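Local coordinates for protein alpha-1,2-Mannosidase (Trichoderma reesei, PDB 1HCU) that hydrolyses alpha-1,2-linked mannose residues, probably trimming high-mannose N-glycans on glycoproteins with the aid of a bound calcium ion, at residues G272-I277 and E325-D330; L390-L395 and F454-K459; G428-S433 and D447-F452. All blocks are in the same frame, centred on the assembly; numbering follows the deposited sequence.

Contact 1: residues G272-I277 and E325-D330; sequences GADSTI and EQKYID
Tyr328 reaches across to Asp274 and donates a hydrogen bond from its OH to OD1 of Asp274, 2.7 Å. The oxygen is met on its syn side, with the donor 29° out of the carboxylate plane; carboxylate and ring planes are turned by 25°, and OD1 also lies in plane at the ring edge, 3.2 Å from CE2 of Tyr328. Next to this polar end the ring meets aliphatic groups: Ala273 CB comes within 3.9 Å of Tyr328 CE2, and Ile277 CD1 lies at the ring edge, 4.1 Å from Tyr328 CD2.

One face of the ring carries Lys327, whose CG sits over the centre, 3.7 Å above the plane. From there the lysine chain runs on toward Glu325, the N-cap residue, in a long salt bridge, NZ to OE1 3.7 Å. Further out, Trp269 meets the tyrosine edge-to-face, while Phe316 of helix 312-323 touches Ala273 and Ile277, and Leu323 touches Tyr328.

The axes of the short segments 272-277 and 326-330 approach to 11.5 Å, crossing at 52°, and this one long aromatic chain spans the gap between them near the protein's periphery. Its hydroxyl has a carboxylate to donate to, and the nearby ammonium of Lys327 would be expected to favour the ionised form of Asp274.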
ATOM      1  N   GLY A 272     -14.941  12.595  -1.236  1.00  8.98           N
ATOM      2  CA  GLY A 272     -14.790  11.205  -1.617  1.00  8.55           C
ATOM      3  C   GLY A 272     -15.353  10.315  -0.521  1.00  7.92           C
ATOM      4  O   GLY A 272     -16.251   9.516  -0.774  1.00  6.58           O
ATOM      5  N   ALA A 273     -14.836  10.484   0.696  1.00  6.73           N
ATOM      6  CA  ALA A 273     -15.259   9.696   1.845  1.00  9.15           C
ATOM      7  C   ALA A 273     -16.768   9.673   2.052  1.00 10.25           C
ATOM      8  O   ALA A 273     -17.371   8.603   2.207  1.00 10.51           O
ATOM      9  CB  ALA A 273     -14.577  10.214   3.119  1.00  9.47           C
ATOM     10  N   ASP A 274     -17.371  10.855   2.066  1.00 10.03           N
ATOM     11  CA  ASP A 274     -18.806  10.973   2.262  1.00 11.17           C
ATOM     12  C   ASP A 274     -19.566  10.324   1.112  1.00 11.43           C
ATOM     13  O   ASP A 274     -20.590   9.676   1.325  1.00 12.09           O
ATOM     14  CB  ASP A 274     -19.199  12.447   2.417  1.00 11.87           C
ATOM     15  CG  ASP A 274     -18.682  13.055   3.714  1.00 14.86           C
ATOM     16  OD1 ASP A 274     -18.405  12.287   4.661  1.00 16.81           O
ATOM     17  OD2 ASP A 274     -18.566  14.297   3.802  1.00 15.16           O
ATOM     18  N   SER A 275     -19.053  10.477  -0.103  1.00 10.87           N
ATOM     19  CA  SER A 275     -19.705   9.874  -1.254  1.00 11.54           C
ATOM     20  C   SER A 275     -19.599   8.346  -1.284  1.00 10.80           C
ATOM     21  O   SER A 275     -20.539   7.686  -1.710  1.00 12.61           O
ATOM     22  CB  SER A 275     -19.151  10.453  -2.565  1.00  9.36           C
ATOM     23  OG  SER A 275     -19.657  11.747  -2.793  1.00  7.31           O
ATOM     24  N   THR A 276     -18.482   7.769  -0.847  1.00  9.82           N
ATOM     25  CA  THR A 276     -18.400   6.311  -0.887  1.00 11.46           C
ATOM     26  C   THR A 276     -19.248   5.718   0.231  1.00 11.64           C
ATOM     27  O   THR A 276     -19.769   4.614   0.108  1.00 12.83           O
ATOM     28  CB  THR A 276     -16.939   5.785  -0.791  1.00 11.37           C
ATOM     29  OG1 THR A 276     -16.591   5.519   0.571  1.00 17.44           O
ATOM     30  CG2 THR A 276     -15.982   6.793  -1.377  1.00  8.74           C
ATOM     31  N   ILE A 277     -19.409   6.470   1.312  1.00 11.09           N
ATOM     32  CA  ILE A 277     -20.215   6.017   2.428  1.00 11.33           C
ATOM     33  C   ILE A 277     -21.695   6.013   2.063  1.00 12.30           C
ATOM     34  O   ILE A 277     -22.422   5.087   2.421  1.00 14.54           O
ATOM     35  CB  ILE A 277     -20.007   6.908   3.671  1.00 12.91           C
ATOM     36  CG1 ILE A 277     -18.620   6.653   4.261  1.00 13.73           C
ATOM     37  CG2 ILE A 277     -21.075   6.608   4.724  1.00 10.17           C
ATOM     38  CD1 ILE A 277     -18.325   7.469   5.499  1.00 15.76           C
ATOM     39  N   GLU A 325     -13.534  13.080  13.577  1.00 19.37           N
ATOM     40  CA  GLU A 325     -14.866  12.692  13.123  1.00 19.17           C
ATOM     41  C   GLU A 325     -15.130  11.209  13.348  1.00 16.58           C
ATOM     42  O   GLU A 325     -14.645  10.368  12.598  1.00 16.96           O
ATOM     43  CB  GLU A 325     -15.027  12.995  11.629  1.00 21.73           C
ATOM     44  CG  GLU A 325     -15.208  14.457  11.294  1.00 26.83           C
ATOM     45  CD  GLU A 325     -16.472  15.032  11.904  1.00 31.18           C
ATOM     46  OE1 GLU A 325     -17.528  14.356  11.848  1.00 33.15           O
ATOM     47  OE2 GLU A 325     -16.409  16.163  12.431  1.00 34.11           O
ATOM     48  N   GLN A 326     -15.915  10.898  14.369  1.00 17.57           N
ATOM     49  CA  GLN A 326     -16.258   9.517  14.709  1.00 17.87           C
ATOM     50  C   GLN A 326     -16.862   8.731  13.548  1.00 16.92           C
ATOM     51  O   GLN A 326     -16.627   7.528  13.423  1.00 15.60           O
ATOM     52  CB  GLN A 326     -17.253   9.493  15.876  1.00 19.11           C
ATOM     53  CG  GLN A 326     -16.679   9.022  17.201  1.00 24.37           C
ATOM     54  CD  GLN A 326     -16.049   7.644  17.131  1.00 22.77           C
ATOM     55  OE1 GLN A 326     -16.592   6.734  16.527  1.00 28.00           O
ATOM     56  NE2 GLN A 326     -14.910   7.486  17.769  1.00 27.41           N
ATOM     57  N   LYS A 327     -17.654   9.413  12.722  1.00 15.31           N
ATOM     58  CA  LYS A 327     -18.305   8.781  11.585  1.00 16.06           C
ATOM     59  C   LYS A 327     -17.302   8.015  10.706  1.00 14.99           C
ATOM     60  O   LYS A 327     -17.560   6.875  10.317  1.00 11.75           O
ATOM     61  CB  LYS A 327     -19.031   9.835  10.737  1.00 18.93           C
ATOM     62  CG  LYS A 327     -18.075  10.810  10.066  1.00 24.81           C
ATOM     63  CD  LYS A 327     -18.750  11.794   9.103  1.00 28.96           C
ATOM     64  CE  LYS A 327     -19.398  12.981   9.817  1.00 31.22           C
ATOM     65  NZ  LYS A 327     -19.734  14.079   8.847  1.00 30.03           N
ATOM     66  N   TYR A 328     -16.170   8.648  10.392  1.00 12.34           N
ATOM     67  CA  TYR A 328     -15.153   8.018   9.553  1.00 12.71           C
ATOM     68  C   TYR A 328     -14.500   6.853  10.291  1.00 13.40           C
ATOM     69  O   TYR A 328     -14.159   5.834   9.686  1.00 14.02           O
ATOM     70  CB  TYR A 328     -14.099   9.050   9.121  1.00 11.27           C
ATOM     71  CG  TYR A 328     -14.681  10.183   8.296  1.00 10.88           C
ATOM     72  CD1 TYR A 328     -14.287  11.504   8.511  1.00 10.44           C
ATOM     73  CD2 TYR A 328     -15.666   9.938   7.333  1.00 11.43           C
ATOM     74  CE1 TYR A 328     -14.869  12.562   7.792  1.00 11.53           C
ATOM     75  CE2 TYR A 328     -16.250  10.977   6.613  1.00 11.00           C
ATOM     76  CZ  TYR A 328     -15.849  12.287   6.848  1.00 12.26           C
ATOM     77  OH  TYR A 328     -16.440  13.317   6.145  1.00 15.71           O
ATOM     78  N   ILE A 329     -14.337   6.995  11.600  1.00 10.91           N
ATOM     79  CA  ILE A 329     -13.756   5.919  12.376  1.00 11.96           C
ATOM     80  C   ILE A 329     -14.723   4.728  12.396  1.00 12.23           C
ATOM     81  O   ILE A 329     -14.320   3.596  12.120  1.00 13.28           O
ATOM     82  CB  ILE A 329     -13.442   6.369  13.823  1.00 13.07           C
ATOM     83  CG1 ILE A 329     -12.375   7.482  13.794  1.00 12.86           C
ATOM     84  CG2 ILE A 329     -12.980   5.172  14.645  1.00  8.40           C
ATOM     85  CD1 ILE A 329     -12.002   8.042  15.162  1.00 11.13           C
ATOM     86  N   ASP A 330     -15.997   4.976  12.695  1.00 11.85           N
ATOM     87  CA  ASP A 330     -16.988   3.899  12.718  1.00 12.37           C
ATOM     88  C   ASP A 330     -17.052   3.165  11.386  1.00 11.62           C
ATOM     89  O   ASP A 330     -17.094   1.929  11.346  1.00 10.64           O
ATOM     90  CB  ASP A 330     -18.395   4.426  13.027  1.00 13.48           C
ATOM     91  CG  ASP A 330     -18.513   5.023  14.408  1.00 16.03           C
ATOM     92  OD1 ASP A 330     -17.662   4.717  15.272  1.00 15.86           O
ATOM     93  OD2 ASP A 330     -19.474   5.793  14.628  1.00 18.98           O
TER

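Contact 2: residues L390-L395 and F454-K459; sequences LRPETL and FAEALK
Glu456 packs against the ring of Pro392, and the glutamate can be followed outward along it. Its CB presses on the ring corner, 3.2 Å from Pro392 CG, and also reaches Pro392 CB. CG stands a little farther off, 4.0 Å from Pro392 CG. Since CG lies anti to the carbonyl carbon (chi1 -53°) and the chain is extended beyond it, the carboxylate passes alongside the same ring atom: CD of Glu456 is 3.5 Å from Pro392 CG, and OE2 flanks that ring atom as well. The tip ends about 4 Å from the bound calcium ion, too far for direct coordination but consistent with a role in the surrounding shell; Glu486 brings a like charge close to Glu456 OE1, and Ala487 touches the side chain.

These residues belong to the all-helical (alpha/alpha)7 barrel characteristic of glycosyl hydrolase family 47, where the start of helix 393-405 faces helix 451-465 in the core. Helix 451-465 makes a wider pi-type turn at 454-457, which includes Glu456, and the proline approaches just there: CB of Pro392 lies 3.2 Å from the backbone N of Ala457 and 3.9 Å from Ala457 CB. The small alanine lets the backbones come close, with CA atoms of Pro392 and Ala457 only 4.3 Å apart. Beside the proline, Leu395 brings CD1 4.1 Å from Ala457 CB, its other neighbours being Ala417 and Ile421 of helix 408-425.

Next to the proline in sequence, Glu393 is a predicted active-site residue. Arg391 turns away at its CB, and its NE forms a salt bridge with Glu353, the predicted proton donor.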
ATOM      1  N   LEU A 390       0.641 -12.628  -0.714  1.00 12.91           N
ATOM      2  CA  LEU A 390       1.237 -11.982   0.448  1.00 11.45           C
ATOM      3  C   LEU A 390       0.893 -10.496   0.612  1.00 12.60           C
ATOM      4  O   LEU A 390       1.700  -9.729   1.153  1.00 13.50           O
ATOM      5  CB  LEU A 390       2.765 -12.185   0.391  1.00 11.20           C
ATOM      6  CG  LEU A 390       3.245 -13.641   0.200  1.00 13.61           C
ATOM      7  CD1 LEU A 390       4.762 -13.727   0.115  1.00 12.58           C
ATOM      8  CD2 LEU A 390       2.745 -14.488   1.384  1.00 13.67           C
ATOM      9  N   ARG A 391      -0.297 -10.086   0.166  1.00 11.87           N
ATOM     10  CA  ARG A 391      -0.699  -8.682   0.297  1.00 13.48           C
ATOM     11  C   ARG A 391      -0.850  -8.281   1.757  1.00 13.09           C
ATOM     12  O   ARG A 391      -1.018  -9.131   2.627  1.00 14.98           O
ATOM     13  CB  ARG A 391      -1.991  -8.397  -0.475  1.00 12.54           C
ATOM     14  CG  ARG A 391      -1.771  -8.402  -1.993  1.00 13.63           C
ATOM     15  CD  ARG A 391      -2.960  -7.829  -2.723  1.00 13.90           C
ATOM     16  NE  ARG A 391      -2.896  -7.979  -4.176  1.00 13.38           N
ATOM     17  CZ  ARG A 391      -2.045  -7.350  -4.986  1.00 14.77           C
ATOM     18  NH1 ARG A 391      -1.139  -6.502  -4.503  1.00 13.83           N
ATOM     19  NH2 ARG A 391      -2.126  -7.548  -6.297  1.00 13.15           N
ATOM     20  N   PRO A 392      -0.784  -6.978   2.044  1.00 12.53           N
ATOM     21  CA  PRO A 392      -0.903  -6.539   3.434  1.00 11.66           C
ATOM     22  C   PRO A 392      -2.119  -5.697   3.812  1.00 12.65           C
ATOM     23  O   PRO A 392      -2.336  -5.423   4.995  1.00 13.36           O
ATOM     24  CB  PRO A 392       0.368  -5.741   3.612  1.00 10.22           C
ATOM     25  CG  PRO A 392       0.379  -4.948   2.299  1.00 11.65           C
ATOM     26  CD  PRO A 392      -0.098  -5.950   1.235  1.00 10.89           C
ATOM     27  N   GLU A 393      -2.902  -5.287   2.827  1.00 11.84           N
ATOM     28  CA  GLU A 393      -4.038  -4.417   3.088  1.00 12.45           C
ATOM     29  C   GLU A 393      -4.932  -4.728   4.283  1.00 12.43           C
ATOM     30  O   GLU A 393      -5.352  -3.818   4.987  1.00 13.75           O
ATOM     31  CB  GLU A 393      -4.901  -4.295   1.833  1.00 12.83           C
ATOM     32  CG  GLU A 393      -4.182  -3.631   0.673  1.00 16.07           C
ATOM     33  CD  GLU A 393      -3.295  -4.592  -0.089  1.00 17.32           C
ATOM     34  OE1 GLU A 393      -2.501  -4.126  -0.927  1.00 21.97           O
ATOM     35  OE2 GLU A 393      -3.395  -5.809   0.141  1.00 16.77           O
ATOM     36  N   THR A 394      -5.231  -5.999   4.514  1.00 12.02           N
ATOM     37  CA  THR A 394      -6.098  -6.369   5.620  1.00 11.11           C
ATOM     38  C   THR A 394      -5.402  -6.220   6.974  1.00 11.95           C
ATOM     39  O   THR A 394      -5.987  -5.683   7.931  1.00  9.52           O
ATOM     40  CB  THR A 394      -6.630  -7.794   5.400  1.00 12.11           C
ATOM     41  OG1 THR A 394      -7.463  -7.797   4.234  1.00 10.90           O
ATOM     42  CG2 THR A 394      -7.437  -8.267   6.593  1.00 12.64           C
ATOM     43  N   LEU A 395      -4.154  -6.681   7.044  1.00  9.77           N
ATOM     44  CA  LEU A 395      -3.365  -6.558   8.260  1.00  9.58           C
ATOM     45  C   LEU A 395      -3.210  -5.065   8.523  1.00 10.61           C
ATOM     46  O   LEU A 395      -3.158  -4.618   9.672  1.00 11.74           O
ATOM     47  CB  LEU A 395      -1.990  -7.199   8.069  1.00  9.31           C
ATOM     48  CG  LEU A 395      -1.990  -8.726   7.989  1.00  9.89           C
ATOM     49  CD1 LEU A 395      -0.709  -9.179   7.320  1.00 11.13           C
ATOM     50  CD2 LEU A 395      -2.132  -9.332   9.397  1.00  8.04           C
ATOM     51  N   PHE A 454       8.048  -7.944   2.852  1.00 11.79           N
ATOM     52  CA  PHE A 454       9.016  -7.364   3.778  1.00 12.52           C
ATOM     53  C   PHE A 454       8.599  -5.992   4.297  1.00 13.34           C
ATOM     54  O   PHE A 454       8.653  -5.725   5.498  1.00 12.54           O
ATOM     55  CB  PHE A 454      10.387  -7.185   3.109  1.00 12.99           C
ATOM     56  CG  PHE A 454      11.150  -8.457   2.921  1.00 15.15           C
ATOM     57  CD1 PHE A 454      11.334  -8.990   1.649  1.00 15.58           C
ATOM     58  CD2 PHE A 454      11.696  -9.122   4.015  1.00 15.76           C
ATOM     59  CE1 PHE A 454      12.049 -10.164   1.468  1.00 16.11           C
ATOM     60  CE2 PHE A 454      12.413 -10.298   3.845  1.00 15.80           C
ATOM     61  CZ  PHE A 454      12.591 -10.822   2.571  1.00 16.39           C
ATOM     62  N   ALA A 455       8.185  -5.124   3.384  1.00 11.50           N
ATOM     63  CA  ALA A 455       7.820  -3.762   3.744  1.00 11.12           C
ATOM     64  C   ALA A 455       6.483  -3.542   4.428  1.00 10.64           C
ATOM     65  O   ALA A 455       6.370  -2.691   5.310  1.00  8.92           O
ATOM     66  CB  ALA A 455       7.894  -2.877   2.502  1.00  9.75           C
ATOM     67  N   GLU A 456       5.478  -4.311   4.033  1.00 10.92           N
ATOM     68  CA  GLU A 456       4.138  -4.098   4.563  1.00 10.16           C
ATOM     69  C   GLU A 456       3.504  -5.152   5.459  1.00  9.34           C
ATOM     70  O   GLU A 456       3.207  -4.895   6.619  1.00  9.35           O
ATOM     71  CB  GLU A 456       3.193  -3.826   3.393  1.00 11.88           C
ATOM     72  CG  GLU A 456       3.637  -2.710   2.465  1.00 14.75           C
ATOM     73  CD  GLU A 456       2.520  -2.281   1.521  1.00 16.63           C
ATOM     74  OE1 GLU A 456       2.584  -2.611   0.315  1.00 17.48           O
ATOM     75  OE2 GLU A 456       1.571  -1.626   1.997  1.00 15.10           O
ATOM     76  N   ALA A 457       3.256  -6.331   4.910  1.00  9.81           N
ATOM     77  CA  ALA A 457       2.629  -7.373   5.695  1.00 10.31           C
ATOM     78  C   ALA A 457       3.343  -7.604   7.022  1.00 10.37           C
ATOM     79  O   ALA A 457       2.713  -7.570   8.076  1.00 12.09           O
ATOM     80  CB  ALA A 457       2.562  -8.660   4.901  1.00  8.92           C
ATOM     81  N   LEU A 458       4.655  -7.814   6.981  1.00 11.59           N
ATOM     82  CA  LEU A 458       5.412  -8.073   8.210  1.00 11.38           C
ATOM     83  C   LEU A 458       5.554  -6.837   9.104  1.00 12.22           C
ATOM     84  O   LEU A 458       5.685  -6.953  10.323  1.00 13.73           O
ATOM     85  CB  LEU A 458       6.789  -8.662   7.862  1.00 10.57           C
ATOM     86  CG  LEU A 458       6.756 -10.085   7.269  1.00 10.99           C
ATOM     87  CD1 LEU A 458       8.167 -10.528   6.857  1.00 10.02           C
ATOM     88  CD2 LEU A 458       6.199 -11.054   8.307  1.00  9.34           C
ATOM     89  N   LYS A 459       5.514  -5.658   8.491  1.00 11.78           N
ATOM     90  CA  LYS A 459       5.622  -4.397   9.215  1.00 12.17           C
ATOM     91  C   LYS A 459       4.349  -4.139  10.039  1.00 11.18           C
ATOM     92  O   LYS A 459       4.420  -3.913  11.240  1.00  9.04           O
ATOM     93  CB  LYS A 459       5.852  -3.254   8.213  1.00 13.62           C
ATOM     94  CG  LYS A 459       5.781  -1.852   8.808  1.00 13.59           C
ATOM     95  CD  LYS A 459       7.139  -1.285   9.100  1.00 16.43           C
ATOM     96  CE  LYS A 459       7.589  -0.259   8.058  1.00 13.77           C
ATOM     97  NZ  LYS A 459       7.856  -0.812   6.698  1.00 12.77           N
TER

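Contact 3: residues G428-S433 and D447-F452; sequences GSAYSS and DDMESF
Tyr431 meets Met449 through its carbonyl oxygen, while its phenol ring leads away from the contact toward Trp453, the two ring planes inclined at about 45°. The other aromatic ring here, that of Phe452, carries CB of Glu450 on one face, 3.3 Å above the plane and offset toward the rim. Met449 runs out from the backbone and bends at its last torsion: SD lies 3.4 Å from Tyr431 O and 3.7 Å from CB of Ala430, with CE somewhat farther from that same methyl.

The polar half of the contact centres on Ser432. Its OG is anti to the backbone N (chi1 169°), which turns it toward the opposing chain, where Asp448 N donates to it at 3.0 Å with a nearly straight N-H of 166°. The same OG donates to the carbonyl of its own neighbour, Ser433 O, 3.1 Å away and on a lone pair, so the hydroxyl is gripped both as acceptor and as donor. A second backbone link, Ser433 N to Asp448 O at 3.0 Å, makes Asp448 both donor and acceptor through its main chain, and Ser432 CA makes a bent CA-H...O contact with the same oxygen. One water completes the bridge, 2.8 Å from Ser433 OG and 2.9 Å from Glu450 N, from which it accepts.

The two chains meet at roughly a right angle, so these bonds tie a crossing rather than a sheet. Strand 430-431 pairs antiparallel with 426-427 in a small hairpin, helix 13-33 covers Tyr431, strand 39-41 touches Asp447, Asp448 and Met449, and the second chain then leads into helix 451-465.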
ATOM      1  N   GLY A 428       9.189 -23.701   0.896  1.00 19.44           N
ATOM      2  CA  GLY A 428      10.619 -23.751   0.633  1.00 18.16           C
ATOM      3  C   GLY A 428      11.461 -23.072   1.689  1.00 16.78           C
ATOM      4  O   GLY A 428      11.375 -23.424   2.856  1.00 19.45           O
ATOM      5  N   SER A 429      12.266 -22.095   1.289  1.00 15.82           N
ATOM      6  CA  SER A 429      13.137 -21.389   2.221  1.00 17.27           C
ATOM      7  C   SER A 429      12.448 -20.307   3.060  1.00 17.83           C
ATOM      8  O   SER A 429      12.990 -19.881   4.081  1.00 15.75           O
ATOM      9  CB  SER A 429      14.310 -20.748   1.469  1.00 17.81           C
ATOM     10  OG  SER A 429      14.940 -21.685   0.613  1.00 21.96           O
ATOM     11  N   ALA A 430      11.268 -19.857   2.633  1.00 17.66           N
ATOM     12  CA  ALA A 430      10.550 -18.819   3.374  1.00 17.77           C
ATOM     13  C   ALA A 430       9.032 -18.873   3.206  1.00 16.70           C
ATOM     14  O   ALA A 430       8.378 -19.798   3.686  1.00 16.18           O
ATOM     15  CB  ALA A 430      11.072 -17.441   2.970  1.00 17.48           C
ATOM     16  N   TYR A 431       8.478 -17.866   2.534  1.00 15.85           N
ATOM     17  CA  TYR A 431       7.037 -17.787   2.305  1.00 15.13           C
ATOM     18  C   TYR A 431       6.761 -17.445   0.848  1.00 14.71           C
ATOM     19  O   TYR A 431       7.565 -16.793   0.179  1.00 16.04           O
ATOM     20  CB  TYR A 431       6.395 -16.741   3.235  1.00 14.81           C
ATOM     21  CG  TYR A 431       6.639 -17.010   4.708  1.00 13.85           C
ATOM     22  CD1 TYR A 431       7.821 -16.597   5.324  1.00 13.96           C
ATOM     23  CD2 TYR A 431       5.724 -17.747   5.465  1.00 14.69           C
ATOM     24  CE1 TYR A 431       8.091 -16.916   6.657  1.00 14.84           C
ATOM     25  CE2 TYR A 431       5.983 -18.076   6.801  1.00 15.71           C
ATOM     26  CZ  TYR A 431       7.171 -17.660   7.388  1.00 16.60           C
ATOM     27  OH  TYR A 431       7.462 -18.021   8.691  1.00 17.04           O
ATOM     28  N   SER A 432       5.612 -17.871   0.357  1.00 13.67           N
ATOM     29  CA  SER A 432       5.287 -17.640  -1.034  1.00 15.51           C
ATOM     30  C   SER A 432       3.804 -17.432  -1.291  1.00 14.91           C
ATOM     31  O   SER A 432       2.959 -17.751  -0.456  1.00 14.40           O
ATOM     32  CB  SER A 432       5.779 -18.833  -1.865  1.00 15.49           C
ATOM     33  OG  SER A 432       5.278 -18.792  -3.187  1.00 19.35           O
ATOM     34  N   SER A 433       3.511 -16.888  -2.465  1.00 15.83           N
ATOM     35  CA  SER A 433       2.146 -16.657  -2.900  1.00 17.41           C
ATOM     36  C   SER A 433       1.524 -18.036  -3.044  1.00 17.39           C
ATOM     37  O   SER A 433       2.220 -19.004  -3.358  1.00 17.69           O
ATOM     38  CB  SER A 433       2.132 -15.967  -4.265  1.00 18.62           C
ATOM     39  OG  SER A 433       2.962 -14.823  -4.277  1.00 22.27           O
ATOM     40  N   ASP A 447       5.470 -20.058  -5.990  1.00 21.34           N
ATOM     41  CA  ASP A 447       6.902 -19.768  -5.961  1.00 22.70           C
ATOM     42  C   ASP A 447       7.282 -18.303  -6.192  1.00 22.87           C
ATOM     43  O   ASP A 447       7.919 -17.958  -7.187  1.00 24.21           O
ATOM     44  CB  ASP A 447       7.609 -20.672  -6.978  1.00 24.46           C
ATOM     45  CG  ASP A 447       9.118 -20.664  -6.824  1.00 26.88           C
ATOM     46  OD1 ASP A 447       9.606 -20.590  -5.673  1.00 27.02           O
ATOM     47  OD2 ASP A 447       9.814 -20.750  -7.857  1.00 27.77           O
ATOM     48  N   ASP A 448       6.894 -17.439  -5.261  1.00 22.40           N
ATOM     49  CA  ASP A 448       7.208 -16.019  -5.367  1.00 20.70           C
ATOM     50  C   ASP A 448       7.016 -15.309  -4.029  1.00 18.35           C
ATOM     51  O   ASP A 448       6.080 -15.592  -3.291  1.00 18.94           O
ATOM     52  CB  ASP A 448       6.342 -15.359  -6.441  1.00 20.58           C
ATOM     53  CG  ASP A 448       6.567 -13.859  -6.527  1.00 23.96           C
ATOM     54  OD1 ASP A 448       7.714 -13.426  -6.779  1.00 19.70           O
ATOM     55  OD2 ASP A 448       5.588 -13.107  -6.337  1.00 28.06           O
ATOM     56  N   MET A 449       7.930 -14.399  -3.720  1.00 16.96           N
ATOM     57  CA  MET A 449       7.884 -13.646  -2.476  1.00 15.85           C
ATOM     58  C   MET A 449       8.096 -12.166  -2.797  1.00 14.82           C
ATOM     59  O   MET A 449       9.225 -11.683  -2.864  1.00 13.71           O
ATOM     60  CB  MET A 449       8.966 -14.166  -1.517  1.00 15.80           C
ATOM     61  CG  MET A 449       8.963 -13.518  -0.141  1.00 18.50           C
ATOM     62  SD  MET A 449       9.846 -14.504   1.132  1.00 22.51           S
ATOM     63  CE  MET A 449      11.473 -13.793   1.059  1.00 19.34           C
ATOM     64  N   GLU A 450       6.991 -11.462  -3.008  1.00 15.47           N
ATOM     65  CA  GLU A 450       7.015 -10.043  -3.340  1.00 16.20           C
ATOM     66  C   GLU A 450       7.682  -9.204  -2.257  1.00 15.79           C
ATOM     67  O   GLU A 450       7.620  -9.536  -1.071  1.00 15.42           O
ATOM     68  CB  GLU A 450       5.591  -9.552  -3.574  1.00 18.47           C
ATOM     69  CG  GLU A 450       4.929 -10.187  -4.777  1.00 22.70           C
ATOM     70  CD  GLU A 450       5.363  -9.555  -6.079  1.00 25.48           C
ATOM     71  OE1 GLU A 450       5.078 -10.141  -7.144  1.00 26.25           O
ATOM     72  OE2 GLU A 450       5.981  -8.467  -6.041  1.00 28.81           O
ATOM     73  N   SER A 451       8.300  -8.102  -2.671  1.00 14.64           N
ATOM     74  CA  SER A 451       8.988  -7.230  -1.728  1.00 13.86           C
ATOM     75  C   SER A 451       8.070  -6.629  -0.655  1.00 13.30           C
ATOM     76  O   SER A 451       8.498  -6.442   0.486  1.00 11.28           O
ATOM     77  CB  SER A 451       9.738  -6.116  -2.482  1.00 12.78           C
ATOM     78  OG  SER A 451       8.854  -5.185  -3.080  1.00 15.69           O
ATOM     79  N   PHE A 452       6.816  -6.330  -0.999  1.00 12.50           N
ATOM     80  CA  PHE A 452       5.914  -5.757   0.002  1.00 12.33           C
ATOM     81  C   PHE A 452       5.652  -6.715   1.179  1.00 12.47           C
ATOM     82  O   PHE A 452       5.077  -6.330   2.196  1.00 10.88           O
ATOM     83  CB  PHE A 452       4.599  -5.284  -0.646  1.00 13.39           C
ATOM     84  CG  PHE A 452       3.933  -6.308  -1.526  1.00 13.92           C
ATOM     85  CD1 PHE A 452       3.423  -7.475  -0.985  1.00 11.98           C
ATOM     86  CD2 PHE A 452       3.784  -6.079  -2.894  1.00 13.18           C
ATOM     87  CE1 PHE A 452       2.769  -8.405  -1.781  1.00 14.63           C
ATOM     88  CE2 PHE A 452       3.130  -7.006  -3.704  1.00 16.15           C
ATOM     89  CZ  PHE A 452       2.619  -8.173  -3.145  1.00 13.20           C
TER
HETATM   90  O   HOH W   1       4.375 -12.652  -3.123  1.00 21.79           O

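How the contacts relate
Contacts 2 and 3 share helix 451-465 and adjoin, their centres 12 Å apart: Phe452, at the end of contact 3, probably bonds through its O to Ala457 N (3.3 Å), a span of five residues in keeping with the wider turn of contact 2. Phe454 CZ packs on Met449 CE at 3.5 Å. Contact 2 holds Glu393 of the predicted active site and approaches the calcium ion, while Ser433 in contact 3 lies about 9 Å from Glu353 and about 12 Å from Glu393, side chain to side chain. Contact 1 stands apart, its centre about 24 Å from that of contact 2 and 35 Å from that of contact 3, across the chain's centre from contact 3.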